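PDB 1U0K: gene product PA4716 from Pseudomonas aeruginosa, which is of unknown detailed function but probably acts as an isomerase. Local coordinates for residues E48-L53 and H77-A82; D93-W98 and A108-R113; L164-L169 and A194-L199; E217-G222 and L252-R257. One frame throughout, in Å; residues are numbered along the deposited sequence.

Contact 1. Residues E48-L53 and H77-A82; sequences ESIFLL and HPLLGA
E48 brings its carboxylate to the start of helix 78-90. Its CG is anti to the carbonyl carbon (chi1 -69°) and the chain beyond is extended. OE1 lies 3.2 Å from H77 CE1, and the carboxylate and ring planes are turned 52° apart. The same oxygen rests 3.3 Å from P78 CG. No direct hydrogen bond joins E48 to H77. A water links them: it donates a weak bond to E48 OE1, accepts from H77 N at 3.1 Å, and sits 2.7 Å from H77 ND1. S49 turns away, to the face packed by helix 34-44. I50 points back to the helix, and its CB meets P78 CB at 3.9 Å. Its terminal CD1 touches L79 CD2 at 3.8 Å as well as P78 O and A82 CB. L52 closes the row, with both CD1 and CD2 against A82 CB; the nearer, CD2, is 4.0 Å away. The strand pairs with strands 21-26 and 60-67 on its two edges. The axis of the first turn, 78-82, crosses that of strand 48-53 at -50°. The chemistry changes along the strand: carbon packing by I50 and L52 seats the first turn of the helix on the sheet, while at the E48 end a bridging water connects the predicted active-site carboxylate with H77.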
# COMPACT_ATOMS: atom_id res chain seq x y z
N GLU A 48 0.73 4.73 -7.07
CA GLU A 48 -0.03 5.84 -7.64
C GLU A 48 -1.36 5.36 -8.19
O GLU A 48 -1.49 4.21 -8.62
CB GLU A 48 0.77 6.52 -8.76
CG GLU A 48 1.98 7.26 -8.24
CD GLU A 48 2.78 7.95 -9.32
OE1 GLU A 48 3.44 7.26 -10.11
OE2 GLU A 48 2.76 9.20 -9.35
N SER A 49 -2.36 6.23 -8.11
CA SER A 49 -3.61 6.12 -8.88
C SER A 49 -3.70 7.32 -9.82
O SER A 49 -3.21 8.40 -9.50
CB SER A 49 -4.85 6.08 -7.99
OG SER A 49 -4.96 4.85 -7.27
N ILE A 50 -4.33 7.12 -10.97
CA ILE A 50 -4.55 8.19 -11.93
C ILE A 50 -6.04 8.29 -12.25
O ILE A 50 -6.73 7.27 -12.38
CB ILE A 50 -3.69 8.01 -13.23
CG1 ILE A 50 -3.98 9.12 -14.24
CG2 ILE A 50 -3.87 6.63 -13.85
CD1 ILE A 50 -2.94 9.26 -15.30
N PHE A 51 -6.51 9.52 -12.35
CA PHE A 51 -7.92 9.85 -12.53
C PHE A 51 -8.05 10.64 -13.83
O PHE A 51 -7.39 11.65 -13.99
CB PHE A 51 -8.42 10.68 -11.34
CG PHE A 51 -8.34 9.95 -10.03
CD1 PHE A 51 -7.14 9.92 -9.32
CD2 PHE A 51 -9.43 9.25 -9.52
CE1 PHE A 51 -7.04 9.21 -8.15
CE2 PHE A 51 -9.31 8.52 -8.35
CZ PHE A 51 -8.11 8.51 -7.66
N LEU A 52 -8.87 10.14 -14.74
CA LEU A 52 -9.07 10.75 -16.06
C LEU A 52 -10.37 11.52 -16.13
O LEU A 52 -11.40 11.08 -15.63
CB LEU A 52 -9.02 9.70 -17.16
CG LEU A 52 -7.77 8.81 -17.23
CD1 LEU A 52 -7.83 7.81 -18.39
CD2 LEU A 52 -6.49 9.64 -17.34
N LEU A 53 -10.32 12.67 -16.78
CA LEU A 53 -11.48 13.55 -16.94
C LEU A 53 -11.70 13.74 -18.45
O LEU A 53 -10.92 14.44 -19.11
CB LEU A 53 -11.24 14.87 -16.23
CG LEU A 53 -10.81 14.70 -14.76
CD1 LEU A 53 -10.17 15.96 -14.20
CD2 LEU A 53 -12.01 14.27 -13.91
N HIS A 77 4.77 7.23 -15.26
CA HIS A 77 4.22 5.97 -15.78
C HIS A 77 2.70 5.69 -15.57
O HIS A 77 2.14 4.83 -16.25
CB HIS A 77 5.01 4.77 -15.25
CG HIS A 77 4.77 4.52 -13.81
ND1 HIS A 77 5.33 5.30 -12.81
CD2 HIS A 77 3.95 3.64 -13.18
CE1 HIS A 77 4.88 4.89 -11.64
NE2 HIS A 77 4.04 3.88 -11.84
N PRO A 78 2.01 6.35 -14.64
CA PRO A 78 0.54 6.30 -14.68
C PRO A 78 -0.02 6.73 -16.04
O PRO A 78 -1.07 6.24 -16.44
CB PRO A 78 0.13 7.28 -13.58
CG PRO A 78 1.23 7.16 -12.61
CD PRO A 78 2.47 7.13 -13.48
N LEU A 79 0.69 7.60 -16.76
CA LEU A 79 0.24 8.02 -18.08
C LEU A 79 0.32 6.88 -19.10
O LEU A 79 -0.57 6.76 -19.93
CB LEU A 79 1.01 9.25 -18.58
CG LEU A 79 0.96 10.54 -17.75
CD1 LEU A 79 1.75 11.65 -18.45
CD2 LEU A 79 -0.43 11.05 -17.47
N LEU A 80 1.34 6.04 -19.01
CA LEU A 80 1.46 4.85 -19.86
C LEU A 80 0.28 3.91 -19.64
O LEU A 80 -0.29 3.40 -20.61
CB LEU A 80 2.75 4.10 -19.57
CG LEU A 80 4.03 4.86 -19.88
CD1 LEU A 80 5.21 3.95 -19.58
CD2 LEU A 80 4.05 5.38 -21.32
N GLY A 81 -0.06 3.68 -18.38
CA GLY A 81 -1.20 2.83 -18.03
C GLY A 81 -2.50 3.40 -18.54
O GLY A 81 -3.32 2.67 -19.11
N ALA A 82 -2.70 4.70 -18.37
CA ALA A 82 -3.88 5.35 -18.91
C ALA A 82 -4.00 5.18 -20.43
O ALA A 82 -5.07 4.86 -20.95
CB ALA A 82 -3.90 6.82 -18.53
O HOH W 1 5.91 7.96 -12.47

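Contact 2. Residues D93-W98 and A108-R113; sequences DNEQHW and ALRSVR
W98 turns the edge of its indole to S111, and NE1 donates to S111 OG at 3.0 Å in a nearly straight bond (169°). The exact place of that hydroxyl is less certain than the rest. OG sits between the backbone N and the carbonyl carbon of S111 (chi1 58°) and also meets Q96 CB at 3.7 Å. W98 CB and L109 CB pack on this same face, which helix 78-90 covers through L86 and H87. R59 makes a cation-pi contact with W98 and bonds Q96 OE1. The other face carries H97 and R110, and H97 CD2 comes to R110 CB at 4.2 Å. E95 and R110 form a salt bridge, OE2 to NH1 at 3.0 Å. The N-H points poorly at the oxygen (122°), so the hydrogen bond in it is weak; the carboxylate and guanidinium planes are also turned well apart. R110 has a second acidic partner in E121 on the next strand. E95 CB and CG lean on V112 CG1. Backbone bonds in both directions tie Q96 to S111 and W98 to L109, with H97 and R110 as the non-hydrogen-bonded pair between them. Ahead of strand 96-98, a water accepts from R113 N at 2.9 Å and donates to D93 O at 2.8 Å; R113 NE bonds G92 O. The antiparallel hairpin is therefore two-sided. One face buries an indole whose N-H S111 OG probably satisfies, while the other keeps charged groups paired at the partly exposed surface.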
# COMPACT_ATOMS: atom_id res chain seq x y z
N ASP A 93 -7.01 -2.02 -34.04
CA ASP A 93 -5.80 -2.85 -34.11
C ASP A 93 -4.56 -2.01 -34.37
O ASP A 93 -3.44 -2.47 -34.18
CB ASP A 93 -5.93 -3.89 -35.22
CG ASP A 93 -7.07 -4.86 -34.97
OD1 ASP A 93 -8.19 -4.62 -35.48
OD2 ASP A 93 -6.94 -5.90 -34.28
N ASN A 94 -4.77 -0.78 -34.81
CA ASN A 94 -3.69 0.12 -35.21
C ASN A 94 -3.15 0.93 -34.04
O ASN A 94 -3.80 1.04 -32.99
CB ASN A 94 -4.19 1.09 -36.28
CG ASN A 94 -5.41 1.91 -35.83
OD1 ASN A 94 -6.49 1.35 -35.55
ND2 ASN A 94 -5.24 3.23 -35.76
N GLU A 95 -1.97 1.49 -34.24
CA GLU A 95 -1.38 2.43 -33.28
C GLU A 95 -2.38 3.55 -32.98
O GLU A 95 -3.04 4.06 -33.87
CB GLU A 95 -0.09 3.03 -33.84
CG GLU A 95 0.66 3.90 -32.84
CD GLU A 95 1.98 4.42 -33.39
OE1 GLU A 95 2.00 5.33 -34.22
OE2 GLU A 95 3.08 3.85 -32.93
N GLN A 96 -2.47 3.91 -31.71
CA GLN A 96 -3.36 4.97 -31.26
C GLN A 96 -2.52 6.07 -30.63
O GLN A 96 -1.49 5.78 -30.02
CB GLN A 96 -4.36 4.43 -30.23
CG GLN A 96 -5.21 3.28 -30.73
CD GLN A 96 -6.16 3.68 -31.84
OE1 GLN A 96 -6.80 4.74 -31.71
NE2 GLN A 96 -6.26 2.94 -32.85
N HIS A 97 -2.97 7.31 -30.79
CA HIS A 97 -2.32 8.48 -30.21
C HIS A 97 -3.26 9.18 -29.23
O HIS A 97 -4.47 9.23 -29.44
CB HIS A 97 -1.89 9.45 -31.31
CG HIS A 97 -0.89 8.87 -32.26
ND1 HIS A 97 -1.24 8.04 -33.30
CD2 HIS A 97 0.46 9.01 -32.31
CE1 HIS A 97 -0.15 7.68 -33.95
NE2 HIS A 97 0.89 8.26 -33.38
N TRP A 98 -2.69 9.70 -28.15
CA TRP A 98 -3.42 10.28 -27.04
C TRP A 98 -2.71 11.52 -26.55
O TRP A 98 -1.50 11.64 -26.70
CB TRP A 98 -3.49 9.28 -25.86
CG TRP A 98 -3.88 7.93 -26.27
CD1 TRP A 98 -3.07 6.85 -26.45
CD2 TRP A 98 -5.21 7.49 -26.55
NE1 TRP A 98 -3.82 5.77 -26.84
CE2 TRP A 98 -5.14 6.13 -26.90
CE3 TRP A 98 -6.47 8.11 -26.54
CZ2 TRP A 98 -6.26 5.38 -27.26
CZ3 TRP A 98 -7.58 7.36 -26.90
CH2 TRP A 98 -7.47 6.02 -27.24
N ALA A 108 2.10 13.92 -24.97
CA ALA A 108 1.72 13.09 -26.10
C ALA A 108 2.12 11.63 -25.85
O ALA A 108 3.25 11.35 -25.44
CB ALA A 108 2.38 13.62 -27.37
N LEU A 109 1.19 10.72 -26.09
CA LEU A 109 1.44 9.29 -25.94
C LEU A 109 0.99 8.52 -27.17
O LEU A 109 0.16 9.00 -27.94
CB LEU A 109 0.71 8.73 -24.72
CG LEU A 109 1.20 9.27 -23.37
CD1 LEU A 109 0.28 10.36 -22.88
CD2 LEU A 109 1.36 8.15 -22.36
N ARG A 110 1.57 7.35 -27.35
CA ARG A 110 1.13 6.40 -28.35
C ARG A 110 1.01 5.02 -27.71
O ARG A 110 1.72 4.70 -26.76
CB ARG A 110 2.11 6.36 -29.53
CG ARG A 110 3.47 5.79 -29.22
CD ARG A 110 4.43 5.82 -30.42
NE ARG A 110 5.64 5.02 -30.16
CZ ARG A 110 5.69 3.69 -30.18
NH1 ARG A 110 4.62 2.96 -30.47
NH2 ARG A 110 6.83 3.08 -29.90
N SER A 111 0.09 4.22 -28.22
CA SER A 111 -0.06 2.86 -27.76
C SER A 111 -0.29 1.90 -28.91
O SER A 111 -0.93 2.25 -29.90
CB SER A 111 -1.21 2.75 -26.77
OG SER A 111 -2.42 3.20 -27.36
N VAL A 112 0.22 0.69 -28.76
CA VAL A 112 -0.01 -0.40 -29.69
C VAL A 112 -0.39 -1.66 -28.91
O VAL A 112 -0.05 -1.80 -27.74
CB VAL A 112 1.23 -0.68 -30.56
CG1 VAL A 112 1.55 0.52 -31.46
CG2 VAL A 112 2.44 -1.03 -29.70
N ARG A 113 -1.11 -2.56 -29.56
CA ARG A 113 -1.36 -3.87 -28.98
C ARG A 113 -0.07 -4.67 -29.01
O ARG A 113 0.73 -4.56 -29.94
CB ARG A 113 -2.46 -4.58 -29.76
CG ARG A 113 -3.79 -3.89 -29.69
CD ARG A 113 -4.94 -4.69 -30.26
NE ARG A 113 -6.19 -3.94 -30.19
CZ ARG A 113 -6.96 -3.85 -29.11
NH1 ARG A 113 -6.64 -4.48 -27.98
NH2 ARG A 113 -8.07 -3.13 -29.16
O HOH W 2 -1.65 -1.67 -32.25

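Contact 3. Residues L164-L169 and A194-L199; sequences LPYLLL and AAFVYL
Y166 sets its ring against the CB atoms of F196 and Y198, with CE2 3.7 Å from F196 CB and CD2 4.0 Å from Y198 CB. L168 joins this face, its CD2 3.8 Å from Y198 CB. On the other face, L169 and L199 lie side by side pointing the same way, their CD2 atoms 3.7 Å apart, and L167 packs near V197 and A194 under helix 186-192. At the start of the segments, L164 holds CG anti to the backbone N (chi1 -178°), on the side of A195 and F196. Its CD1 reaches A195 CB at 3.6 Å, while its CD2 approaches the F196 ring. The two strands run parallel, and backbone bonds alternate between them: L167 N to F196 O, Y198 N to L167 O, L169 N to Y198 O. P165 O takes A195 N at 2.9 Å and, weakly, F196 N. Helix 222-234 covers the tyrosine face. The chemistry is that of a buried sheet interior: carbon contacts fill both faces, and at the polar edge Y166 OH is hydrogen-bonded to S223 OG of that helix and Y198 OH to Q248 OE1 of strand 244-248.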
# COMPACT_ATOMS: atom_id res chain seq x y z
N LEU A 164 8.80 16.50 -12.45
CA LEU A 164 9.05 16.26 -11.04
C LEU A 164 10.57 16.14 -10.84
O LEU A 164 11.17 15.17 -11.31
CB LEU A 164 8.35 14.97 -10.60
CG LEU A 164 8.44 14.54 -9.14
CD1 LEU A 164 7.85 15.59 -8.20
CD2 LEU A 164 7.74 13.21 -8.96
N PRO A 165 11.19 17.11 -10.19
CA PRO A 165 12.66 17.12 -10.05
C PRO A 165 13.21 16.08 -9.08
O PRO A 165 12.82 16.03 -7.91
CB PRO A 165 12.96 18.53 -9.54
CG PRO A 165 11.71 18.98 -8.86
CD PRO A 165 10.58 18.28 -9.53
N TYR A 166 14.13 15.25 -9.57
CA TYR A 166 14.86 14.29 -8.76
C TYR A 166 16.29 14.74 -8.59
O TYR A 166 16.89 15.20 -9.54
CB TYR A 166 14.87 12.92 -9.43
CG TYR A 166 13.53 12.24 -9.42
CD1 TYR A 166 12.58 12.51 -10.40
CD2 TYR A 166 13.20 11.32 -8.43
CE1 TYR A 166 11.35 11.88 -10.40
CE2 TYR A 166 11.97 10.68 -8.42
CZ TYR A 166 11.04 10.98 -9.41
OH TYR A 166 9.82 10.35 -9.40
N LEU A 167 16.83 14.60 -7.39
CA LEU A 167 18.28 14.62 -7.20
C LEU A 167 18.75 13.24 -7.60
O LEU A 167 18.46 12.26 -6.94
CB LEU A 167 18.62 14.90 -5.74
CG LEU A 167 19.97 15.50 -5.32
CD1 LEU A 167 20.47 14.86 -4.03
CD2 LEU A 167 21.03 15.47 -6.42
N LEU A 168 19.46 13.15 -8.73
CA LEU A 168 20.09 11.91 -9.14
C LEU A 168 21.42 11.80 -8.41
O LEU A 168 22.24 12.71 -8.48
CB LEU A 168 20.28 11.88 -10.66
CG LEU A 168 19.05 12.15 -11.52
CD1 LEU A 168 19.39 11.99 -12.98
CD2 LEU A 168 17.89 11.22 -11.13
N LEU A 169 21.60 10.70 -7.68
CA LEU A 169 22.76 10.48 -6.84
C LEU A 169 23.51 9.25 -7.33
O LEU A 169 23.16 8.15 -6.97
CB LEU A 169 22.33 10.27 -5.39
CG LEU A 169 23.45 10.35 -4.35
CD1 LEU A 169 23.98 11.77 -4.24
CD2 LEU A 169 22.98 9.83 -3.01
N ALA A 194 14.68 20.14 -5.32
CA ALA A 194 14.38 18.75 -5.67
C ALA A 194 13.28 18.19 -4.77
O ALA A 194 13.18 18.56 -3.61
CB ALA A 194 15.64 17.90 -5.57
N ALA A 195 12.48 17.31 -5.34
CA ALA A 195 11.37 16.67 -4.62
C ALA A 195 11.74 15.32 -4.02
O ALA A 195 11.30 15.00 -2.91
CB ALA A 195 10.19 16.51 -5.56
N PHE A 196 12.51 14.52 -4.77
CA PHE A 196 12.90 13.18 -4.34
C PHE A 196 14.33 12.85 -4.75
O PHE A 196 14.86 13.46 -5.68
CB PHE A 196 12.01 12.13 -4.99
CG PHE A 196 10.57 12.22 -4.56
CD1 PHE A 196 9.64 12.84 -5.37
CD2 PHE A 196 10.18 11.70 -3.34
CE1 PHE A 196 8.31 12.93 -4.97
CE2 PHE A 196 8.85 11.79 -2.93
CZ PHE A 196 7.93 12.41 -3.74
N VAL A 197 14.91 11.87 -4.07
CA VAL A 197 16.23 11.32 -4.41
C VAL A 197 16.03 10.03 -5.21
O VAL A 197 15.19 9.19 -4.86
CB VAL A 197 17.06 10.97 -3.15
CG1 VAL A 197 18.36 10.26 -3.54
CG2 VAL A 197 17.37 12.21 -2.34
N TYR A 198 16.81 9.89 -6.28
CA TYR A 198 16.87 8.66 -7.06
C TYR A 198 18.33 8.16 -7.06
O TYR A 198 19.21 8.80 -7.62
CB TYR A 198 16.38 8.91 -8.49
CG TYR A 198 16.09 7.66 -9.29
CD1 TYR A 198 14.84 7.07 -9.26
CD2 TYR A 198 17.07 7.07 -10.07
CE1 TYR A 198 14.56 5.92 -10.00
CE2 TYR A 198 16.82 5.91 -10.81
CZ TYR A 198 15.56 5.33 -10.77
OH TYR A 198 15.31 4.18 -11.50
N LEU A 199 18.57 7.03 -6.40
CA LEU A 199 19.90 6.42 -6.39
C LEU A 199 20.14 5.73 -7.71
O LEU A 199 19.28 4.99 -8.19
CB LEU A 199 20.03 5.40 -5.25
CG LEU A 199 19.72 5.87 -3.83
CD1 LEU A 199 20.02 4.76 -2.83
CD2 LEU A 199 20.50 7.13 -3.48

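Contact 4. Residues E217-G222 and L252-R257; sequences EDVATG and LERPSR
V219 and A220 run past R254 and S256 with CA atoms 6.6 Å apart in both pairs, and no hydrogen bond spans the gap. V219 is the centre of the contact. Its CG1, anti to the backbone N (chi1 174°), stands 3.5 Å from S256 OG and equally close to R254 O. Those two atoms are joined to each other: S256 OG donates to R254 O at 2.8 Å, from 39° above the carbonyl plane. The other branch, CG2, meets L252 CD1 at 3.9 Å; it also meets R254 CD and lies at the edge of the guanidinium, near its plane. L252 reaches further, with CD1 3.3 Å from E217 O and also against E217 CB. The E217 chain is extended, and its OE1 forms a salt bridge with R208. A220 CB faces S256 CB. R254 bonds G20 O through NE, and its NH2 makes a salt bridge with E43 of the second subunit. Within the first segment, T221 OG1 donates to D218 OD2 at 2.6 Å, on the anti side of the carboxylate and 31° out of its plane. D218 OD1 has N21 ND2 as a further partner. T221 occupies the N-cap position of helix 222-234, but its side chain makes no capping bond. The side chain of D218 lies about 5 Å from that of E48, the predicted active-site residue. A loop contact packed by V219 and L252, with D218 near this glutamate, is consistent with the interlobe active-site region of the PhzF and diaminopimelate epimerase fold.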
# COMPACT_ATOMS: atom_id res chain seq x y z
N GLU A 217 9.23 1.29 -1.28
CA GLU A 217 10.08 1.45 -2.45
C GLU A 217 9.21 1.35 -3.70
O GLU A 217 8.34 0.49 -3.78
CB GLU A 217 11.17 0.38 -2.47
CG GLU A 217 12.27 0.64 -3.49
CD GLU A 217 13.32 -0.45 -3.54
OE1 GLU A 217 13.37 -1.27 -2.59
OE2 GLU A 217 14.10 -0.49 -4.52
N ASP A 218 9.45 2.23 -4.67
CA ASP A 218 8.70 2.21 -5.92
C ASP A 218 9.34 1.18 -6.83
O ASP A 218 10.56 1.11 -6.93
CB ASP A 218 8.73 3.61 -6.56
CG ASP A 218 7.68 3.79 -7.66
OD1 ASP A 218 6.66 3.08 -7.69
OD2 ASP A 218 7.80 4.68 -8.53
N VAL A 219 8.51 0.38 -7.50
CA VAL A 219 8.97 -0.68 -8.39
C VAL A 219 9.66 -0.12 -9.64
O VAL A 219 10.72 -0.60 -10.03
CB VAL A 219 7.79 -1.59 -8.82
CG1 VAL A 219 8.21 -2.61 -9.87
CG2 VAL A 219 7.17 -2.29 -7.59
N ALA A 220 9.05 0.88 -10.27
CA ALA A 220 9.53 1.40 -11.55
C ALA A 220 8.97 2.79 -11.79
O ALA A 220 7.77 2.93 -12.02
CB ALA A 220 9.15 0.46 -12.68
N THR A 221 9.84 3.80 -11.77
CA THR A 221 9.43 5.20 -11.68
C THR A 221 9.59 5.91 -13.03
O THR A 221 10.69 6.33 -13.39
CB THR A 221 10.30 5.90 -10.61
OG1 THR A 221 10.26 5.14 -9.39
CG2 THR A 221 9.74 7.25 -10.21
N GLY A 222 8.49 6.04 -13.77
CA GLY A 222 8.53 6.68 -15.07
C GLY A 222 8.92 8.15 -15.01
O GLY A 222 9.52 8.68 -15.97
N LEU A 252 12.60 -5.49 -4.80
CA LEU A 252 11.22 -5.80 -4.40
C LEU A 252 10.71 -7.10 -5.03
O LEU A 252 9.51 -7.39 -4.99
CB LEU A 252 10.30 -4.66 -4.82
CG LEU A 252 10.51 -3.35 -4.08
CD1 LEU A 252 9.97 -2.20 -4.91
CD2 LEU A 252 9.84 -3.40 -2.71
N GLU A 253 11.62 -7.86 -5.64
CA GLU A 253 11.28 -9.07 -6.39
C GLU A 253 10.28 -8.81 -7.53
O GLU A 253 9.50 -9.69 -7.91
CB GLU A 253 10.79 -10.18 -5.43
CG GLU A 253 11.89 -11.14 -5.03
CD GLU A 253 13.03 -10.46 -4.29
OE1 GLU A 253 12.86 -10.17 -3.08
OE2 GLU A 253 14.08 -10.22 -4.91
N ARG A 254 10.34 -7.60 -8.08
CA ARG A 254 9.56 -7.21 -9.25
C ARG A 254 10.48 -6.50 -10.26
O ARG A 254 10.27 -5.33 -10.58
CB ARG A 254 8.39 -6.31 -8.84
CG ARG A 254 7.22 -7.11 -8.27
CD ARG A 254 6.11 -6.27 -7.66
NE ARG A 254 5.07 -5.95 -8.64
CZ ARG A 254 4.02 -6.72 -8.95
NH1 ARG A 254 3.83 -7.89 -8.35
NH2 ARG A 254 3.14 -6.31 -9.85
N PRO A 255 11.48 -7.23 -10.76
CA PRO A 255 12.42 -6.65 -11.72
C PRO A 255 11.66 -6.20 -12.97
O PRO A 255 10.82 -6.94 -13.49
CB PRO A 255 13.38 -7.80 -12.03
CG PRO A 255 12.62 -9.03 -11.69
CD PRO A 255 11.77 -8.65 -10.51
N SER A 256 11.95 -4.99 -13.41
CA SER A 256 11.20 -4.33 -14.47
C SER A 256 12.15 -3.63 -15.41
O SER A 256 13.25 -3.22 -15.02
CB SER A 256 10.23 -3.31 -13.88
OG SER A 256 9.41 -3.89 -12.88
N ARG A 257 11.71 -3.47 -16.65
CA ARG A 257 12.48 -2.83 -17.70
C ARG A 257 11.73 -1.61 -18.21
O ARG A 257 10.55 -1.70 -18.56
CB ARG A 257 12.73 -3.79 -18.85
CG ARG A 257 13.55 -5.00 -18.46
CD ARG A 257 13.78 -5.98 -19.60
NE ARG A 257 12.61 -6.82 -19.86
CZ ARG A 257 12.21 -7.84 -19.10
NH1 ARG A 257 12.89 -8.19 -18.01
NH2 ARG A 257 11.12 -8.53 -19.43

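Contacts 1, 2, 3 and 4 follow one another along the chain. Contacts 1 and 2 share helix 78-90, which leads into strand 96-101. Their centres are 15 Å apart, and L109 CD2 packs on L79 O. Contact 3 lies on the opposite side of the chain's centre, about 21 Å from contact 1 and 30 Å from contact 2, centre to centre. Contact 4 touches both contact 1 and contact 3: H77 is next to G222, and Y166 OH is next to T221. The loop before helix 222-234 thus joins the two sides near E48, consistent with an active site between two lobes as in this family. Contact 2 stays remote from it.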